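Local coordinates for sniffer CG10964-PA (Drosophila melanogaster, PDB 1SNY), which probably reduces carbonyl compounds with NADPH, as a carbonyl reductase of the short-chain dehydrogenase/reductase family, at residues V205-P209 with Q210-C214; A231-D234 with V235-T239; G240-V243 with Q244-K248. All blocks are in the same frame, centred on the assembly; numbering follows the deposited sequence. Where two conformers were deposited one is given.

Contact 1. Residues V205-P209 with Q210-C214; sequences VDLYP and QRIMC
Two backbone bonds turn the chain off its helix here: Ile212 N reaches back to Leu207 O at 3.3 Å, nearly straight at 179°, and Arg211 N to Tyr208 O at 2.7 Å. The side chain of Arg211 repeats the second bond. Its NH1 sits 2.8 Å from Tyr208 O, on the face of the carbonyl plane opposite to Arg211 N, so this oxygen is gripped from above and below. The guanidinium also lies flat on the Tyr208 ring, the planes 12° apart and the centres 3.9 Å apart. The stack is offset, with Arg211 CZ over Tyr208 CZ and NH1 toward the rim. Tyr208 has CG anti to the backbone N (chi1 -176°), which carries the ring to where the arginine folds over it. The two backbone bonds make a Schellman motif, with Arg211 as the C-prime residue at positive phi, and it ends helix 187-207 just before strand 213-217. The ring hydroxyl hydrogen-bonds with Glu251. Gln210 bends at chi2 and brings NE2 to Leu207 O, a weak bond of 3.5 Å. On the buried side, Leu207 CB rests on Ile212 CB at 3.8 Å, and Leu207 CD1 comes to 4.0 Å from Ile212 CG2. Leu207 also packs on Ile168 and Leu146, and Ile212 on Leu149. Farther back on the helix, Asp206 turns to Tyr187 and Gly185 of the second subunit.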
# COMPACT_ATOMS: atom_id res chain seq x y z
N VAL A 205 -0.50 16.96 1.82
CA VAL A 205 0.26 17.72 2.81
C VAL A 205 1.45 18.42 2.16
O VAL A 205 1.66 19.62 2.35
CB VAL A 205 0.77 16.79 3.94
CG1 VAL A 205 1.61 17.58 4.93
CG2 VAL A 205 -0.39 16.12 4.64
N ASP A 206 2.22 17.66 1.39
CA ASP A 206 3.40 18.20 0.73
C ASP A 206 3.14 19.28 -0.31
O ASP A 206 3.97 20.17 -0.51
CB ASP A 206 4.21 17.07 0.08
CG ASP A 206 4.72 16.05 1.08
OD1 ASP A 206 4.60 16.29 2.30
OD2 ASP A 206 5.26 15.00 0.65
N LEU A 207 1.99 19.23 -0.99
CA LEU A 207 1.69 20.22 -2.02
C LEU A 207 0.81 21.36 -1.54
O LEU A 207 0.52 22.28 -2.30
CB LEU A 207 1.03 19.54 -3.22
CG LEU A 207 1.82 18.36 -3.79
CD1 LEU A 207 1.13 17.86 -5.05
CD2 LEU A 207 3.26 18.77 -4.06
N TYR A 208 0.40 21.31 -0.28
CA TYR A 208 -0.46 22.37 0.26
C TYR A 208 0.11 23.77 0.07
O TYR A 208 -0.65 24.72 -0.19
CB TYR A 208 -0.74 22.14 1.74
CG TYR A 208 -1.70 23.17 2.30
CD1 TYR A 208 -3.01 23.24 1.84
CD2 TYR A 208 -1.27 24.12 3.23
CE1 TYR A 208 -3.88 24.24 2.29
CE2 TYR A 208 -2.13 25.12 3.68
CZ TYR A 208 -3.43 25.17 3.20
OH TYR A 208 -4.28 26.17 3.63
N PRO A 209 1.43 23.95 0.23
CA PRO A 209 2.06 25.26 0.06
C PRO A 209 1.71 25.92 -1.26
O PRO A 209 1.43 27.12 -1.31
CB PRO A 209 3.55 24.94 0.16
CG PRO A 209 3.57 23.84 1.15
CD PRO A 209 2.42 22.96 0.70
N GLN A 210 1.72 25.14 -2.34
CA GLN A 210 1.38 25.67 -3.66
C GLN A 210 -0.12 25.54 -3.90
O GLN A 210 -0.62 25.87 -4.98
CB GLN A 210 2.14 24.94 -4.77
CG GLN A 210 3.64 25.20 -4.79
CD GLN A 210 4.41 24.35 -3.79
OE1 GLN A 210 5.62 24.48 -3.66
NE2 GLN A 210 3.70 23.49 -3.08
N ARG A 211 -0.83 25.06 -2.89
CA ARG A 211 -2.28 24.88 -2.94
C ARG A 211 -2.74 23.96 -4.07
O ARG A 211 -3.71 24.27 -4.77
CB ARG A 211 -2.97 26.24 -3.07
CG ARG A 211 -2.76 27.15 -1.86
CD ARG A 211 -3.40 26.56 -0.62
NE ARG A 211 -3.42 27.50 0.50
CZ ARG A 211 -2.37 27.80 1.25
NH1 ARG A 211 -1.19 27.23 1.03
NH2 ARG A 211 -2.50 28.66 2.25
N ILE A 212 -2.06 22.83 -4.24
CA ILE A 212 -2.42 21.85 -5.26
C ILE A 212 -3.23 20.78 -4.54
O ILE A 212 -2.75 20.15 -3.61
CB ILE A 212 -1.17 21.19 -5.90
CG1 ILE A 212 -0.35 22.25 -6.63
CG2 ILE A 212 -1.61 20.08 -6.87
CD1 ILE A 212 0.99 21.73 -7.18
N MSE A 213 -4.47 20.59 -4.98
CA MSE A 213 -5.37 19.63 -4.37
C MSE A 213 -5.09 18.18 -4.80
O MSE A 213 -4.79 17.93 -5.96
CB MSE A 213 -6.82 20.00 -4.73
CG MSE A 213 -7.90 19.16 -4.07
SE MSE A 213 -9.67 19.77 -4.54
CE MSE A 213 -9.93 18.74 -6.15
N CYS A 214 -5.16 17.25 -3.85
CA CYS A 214 -4.96 15.84 -4.18
C CYS A 214 -6.02 15.03 -3.47
O CYS A 214 -6.21 15.15 -2.25
CB CYS A 214 -3.58 15.34 -3.78
SG CYS A 214 -3.29 13.63 -4.38

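Contact 2. Residues A231-D234 with V235-T239; sequences APLD and VPTST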
# COMPACT_ATOMS: atom_id res chain seq x y z
N ALA A 231 -21.76 -4.90 -12.30
CA ALA A 231 -21.70 -3.56 -11.72
C ALA A 231 -23.04 -2.83 -11.88
O ALA A 231 -23.71 -2.95 -12.91
CB ALA A 231 -20.58 -2.76 -12.38
N PRO A 232 -23.44 -2.06 -10.86
CA PRO A 232 -24.70 -1.31 -10.90
C PRO A 232 -24.66 -0.03 -11.72
O PRO A 232 -25.70 0.47 -12.16
CB PRO A 232 -24.97 -1.03 -9.42
CG PRO A 232 -23.60 -0.82 -8.88
CD PRO A 232 -22.82 -1.96 -9.53
N LEU A 233 -23.47 0.51 -11.93
CA LEU A 233 -23.31 1.75 -12.68
C LEU A 233 -22.74 1.52 -14.08
O LEU A 233 -21.95 0.59 -14.30
CB LEU A 233 -22.41 2.72 -11.92
CG LEU A 233 -22.84 3.17 -10.52
CD1 LEU A 233 -21.71 3.98 -9.89
CD2 LEU A 233 -24.11 4.00 -10.60
N ASP A 234 -23.14 2.37 -15.02
CA ASP A 234 -22.63 2.28 -16.38
C ASP A 234 -21.54 3.35 -16.48
O ASP A 234 -21.35 4.13 -15.55
CB ASP A 234 -23.74 2.54 -17.40
CG ASP A 234 -24.36 3.91 -17.27
OD1 ASP A 234 -23.62 4.91 -17.32
OD2 ASP A 234 -25.60 3.99 -17.11
N VAL A 235 -20.82 3.39 -17.60
CA VAL A 235 -19.75 4.37 -17.76
C VAL A 235 -20.19 5.84 -17.73
O VAL A 235 -19.64 6.63 -16.95
CB VAL A 235 -18.97 4.11 -19.07
CG1 VAL A 235 -17.82 5.10 -19.20
CG2 VAL A 235 -18.44 2.68 -19.08
N PRO A 236 -21.17 6.23 -18.57
CA PRO A 236 -21.63 7.62 -18.59
C PRO A 236 -22.17 8.12 -17.24
O PRO A 236 -21.93 9.26 -16.86
CB PRO A 236 -22.71 7.61 -19.66
CG PRO A 236 -22.24 6.54 -20.59
CD PRO A 236 -21.82 5.45 -19.63
N THR A 237 -22.89 7.25 -16.54
CA THR A 237 -23.46 7.61 -15.25
C THR A 237 -22.36 7.92 -14.24
O THR A 237 -22.41 8.93 -13.53
CB THR A 237 -24.33 6.47 -14.69
OG1 THR A 237 -25.38 6.17 -15.61
CG2 THR A 237 -24.94 6.87 -13.35
N SER A 238 -21.36 7.04 -14.18
CA SER A 238 -20.25 7.22 -13.25
C SER A 238 -19.40 8.42 -13.63
O SER A 238 -19.26 9.36 -12.86
CB SER A 238 -19.38 5.97 -13.21
OG SER A 238 -18.25 6.17 -12.37
N THR A 239 -18.84 8.38 -14.84
CA THR A 239 -17.98 9.47 -15.31
C THR A 239 -18.69 10.82 -15.32
O THR A 239 -18.07 11.85 -15.07
CB THR A 239 -17.43 9.18 -16.72
OG1 THR A 239 -18.51 8.99 -17.64
CG2 THR A 239 -16.56 7.92 -16.70
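Asp234 reaches forward over the first turn of the helix to Thr237. CB leaves the backbone beside Val235 N. CG sits between the backbone N and the carbonyl carbon (chi1 61°), which swings the carboxylate toward the turn, and the hydroxyl oxygen Thr237 OG1 lies 3.0 Å from CG. OD1 accepts from Thr237 N at 2.6 Å, a short and nearly straight bond (166°) met almost along the C-O axis. The same OD1 touches Pro236 CD at 3.0 Å; the proline has no N-H to offer. OD2, at the other tip, is 2.7 Å from Thr237 OG1, which is 2.8 Å from OD1. The hydroxyl therefore faces both carboxylate oxygens, and its single proton may go to either. The backbone adds the bond from Ser238 N to Asp234 O at 3.2 Å. Leu233 CD2 adds a looser apolar touch on Thr237 CG2, the two side chains crossing at about a right angle. Ser238 OG points elsewhere and bonds to Pro219 O, near the NADP-binding Val222. The N-terminal end of the helix probably favours the negative charge of Asp234. Asp234 is the N-cap residue of helix 235-248, and its OD1 makes the capping bond with Thr237 N.

Contact 3. Residues G240-V243 with Q244-K248; sequences GQIV and QTISK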
# COMPACT_ATOMS: atom_id res chain seq x y z
N GLY A 240 -19.99 10.81 -15.59
CA GLY A 240 -20.74 12.06 -15.61
C GLY A 240 -20.70 12.68 -14.22
O GLY A 240 -20.39 13.86 -14.06
N GLN A 241 -21.02 11.88 -13.21
CA GLN A 241 -21.01 12.36 -11.84
C GLN A 241 -19.58 12.66 -11.38
O GLN A 241 -19.36 13.60 -10.62
CB GLN A 241 -21.66 11.33 -10.91
CG GLN A 241 -23.06 10.92 -11.33
CD GLN A 241 -23.73 10.01 -10.32
OE1 GLN A 241 -24.05 10.43 -9.20
NE2 GLN A 241 -23.94 8.75 -10.70
N ILE A 242 -18.63 11.86 -11.85
CA ILE A 242 -17.23 12.08 -11.48
C ILE A 242 -16.75 13.46 -11.91
O ILE A 242 -16.26 14.24 -11.09
CB ILE A 242 -16.30 11.01 -12.10
CG1 ILE A 242 -16.61 9.64 -11.49
CG2 ILE A 242 -14.84 11.39 -11.87
CD1 ILE A 242 -15.69 8.52 -11.95
N VAL A 243 -16.90 13.75 -13.20
CA VAL A 243 -16.50 15.05 -13.75
C VAL A 243 -17.19 16.15 -12.96
O VAL A 243 -16.61 17.20 -12.69
CB VAL A 243 -16.90 15.18 -15.23
CG1 VAL A 243 -16.60 16.60 -15.73
CG2 VAL A 243 -16.16 14.15 -16.06
N GLN A 244 -18.44 15.90 -12.58
CA GLN A 244 -19.21 16.87 -11.82
C GLN A 244 -18.65 16.99 -10.40
O GLN A 244 -18.46 18.09 -9.89
CB GLN A 244 -20.68 16.44 -11.77
CG GLN A 244 -21.66 17.60 -11.72
CD GLN A 244 -21.46 18.59 -12.86
OE1 GLN A 244 -21.49 18.22 -14.04
NE2 GLN A 244 -21.23 19.85 -12.52
N THR A 245 -18.37 15.85 -9.78
CA THR A 245 -17.83 15.82 -8.43
C THR A 245 -16.47 16.49 -8.30
O THR A 245 -16.25 17.31 -7.40
CB THR A 245 -17.71 14.37 -7.91
OG1 THR A 245 -19.02 13.84 -7.68
CG2 THR A 245 -16.91 14.33 -6.62
N ILE A 246 -15.55 16.16 -9.20
CA ILE A 246 -14.22 16.76 -9.14
C ILE A 246 -14.35 18.25 -9.38
O ILE A 246 -13.53 19.04 -8.90
CB ILE A 246 -13.26 16.15 -10.18
CG1 ILE A 246 -13.74 16.47 -11.60
CG2 ILE A 246 -13.16 14.65 -9.97
CD1 ILE A 246 -12.81 15.96 -12.68
N SER A 247 -15.39 18.64 -10.10
CA SER A 247 -15.63 20.04 -10.40
C SER A 247 -16.12 20.80 -9.17
O SER A 247 -16.07 22.03 -9.14
CB SER A 247 -16.65 20.17 -11.53
OG SER A 247 -16.99 21.53 -11.76
N LYS A 248 -16.58 20.07 -8.16
CA LYS A 248 -17.07 20.71 -6.95
C LYS A 248 -16.14 20.51 -5.75
O LYS A 248 -16.38 21.06 -4.68
CB LYS A 248 -18.48 20.20 -6.61
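The flat groups that meet Thr245 and Ile246 are peptide carbonyls. The carbonyl of Gln241 takes Thr245 N at 2.6 Å, tilted only 19° from its plane. Thr245 OG1 lies 3.0 Å from the same oxygen, but it also hydrogen-bonds with Tyr260 O, and one proton cannot serve both fully. The next carbonyl, of Ile242, receives Ile246 N at 2.8 Å in a nearly straight bond. Ile246 CG2 comes beside Ile242 O at 3.3 Å and meets Ile242 CG2 at 4.1 Å. Ile246 has CG1 between the backbone N and the carbonyl carbon (chi1 65°), which brings CG1 to 3.2 Å from Val243 O and CD1 to 3.9 Å from Val243 CA. Ile246 also packs on Leu217 of strand 213-217. If an alanine stood at Ile246, both branches would be gone, and Ile242 CG2 and Leu217 would probably be left facing a gap. Val243 packs on Leu37, Ala40 and Leu41 of helix 32-42. Ile242 also packs on Leu37 and Leu217. The side chain of Ile242 is about 5 Å from that of Leu33, which binds NADP. These contacts, three and four residues apart, belong to helix 235-248, the crossover helix between parallel strands 213-217 and 257-258 in the Rossmann fold.

Overall arrangement
The three contacts follow one another along the chain. None nests or crosses, and each closes only a local turn. Contact 1 comes first, where helix 187-207 ends and the chain turns into strand 213-217. The chain then runs through the sheet and past the NADP site into the loop of contact 2, which starts helix 235-248. Contact 3 continues the same helix toward strand 257-258. Contacts 1 and 2 lie on opposite sides of the chain's centre, their own centres 30 Å apart. Contacts 2 and 3 adjoin in sequence, with centres 13 Å apart. The helix thus runs back toward contact 1, whose nearest atoms are about 5 Å from contact 3.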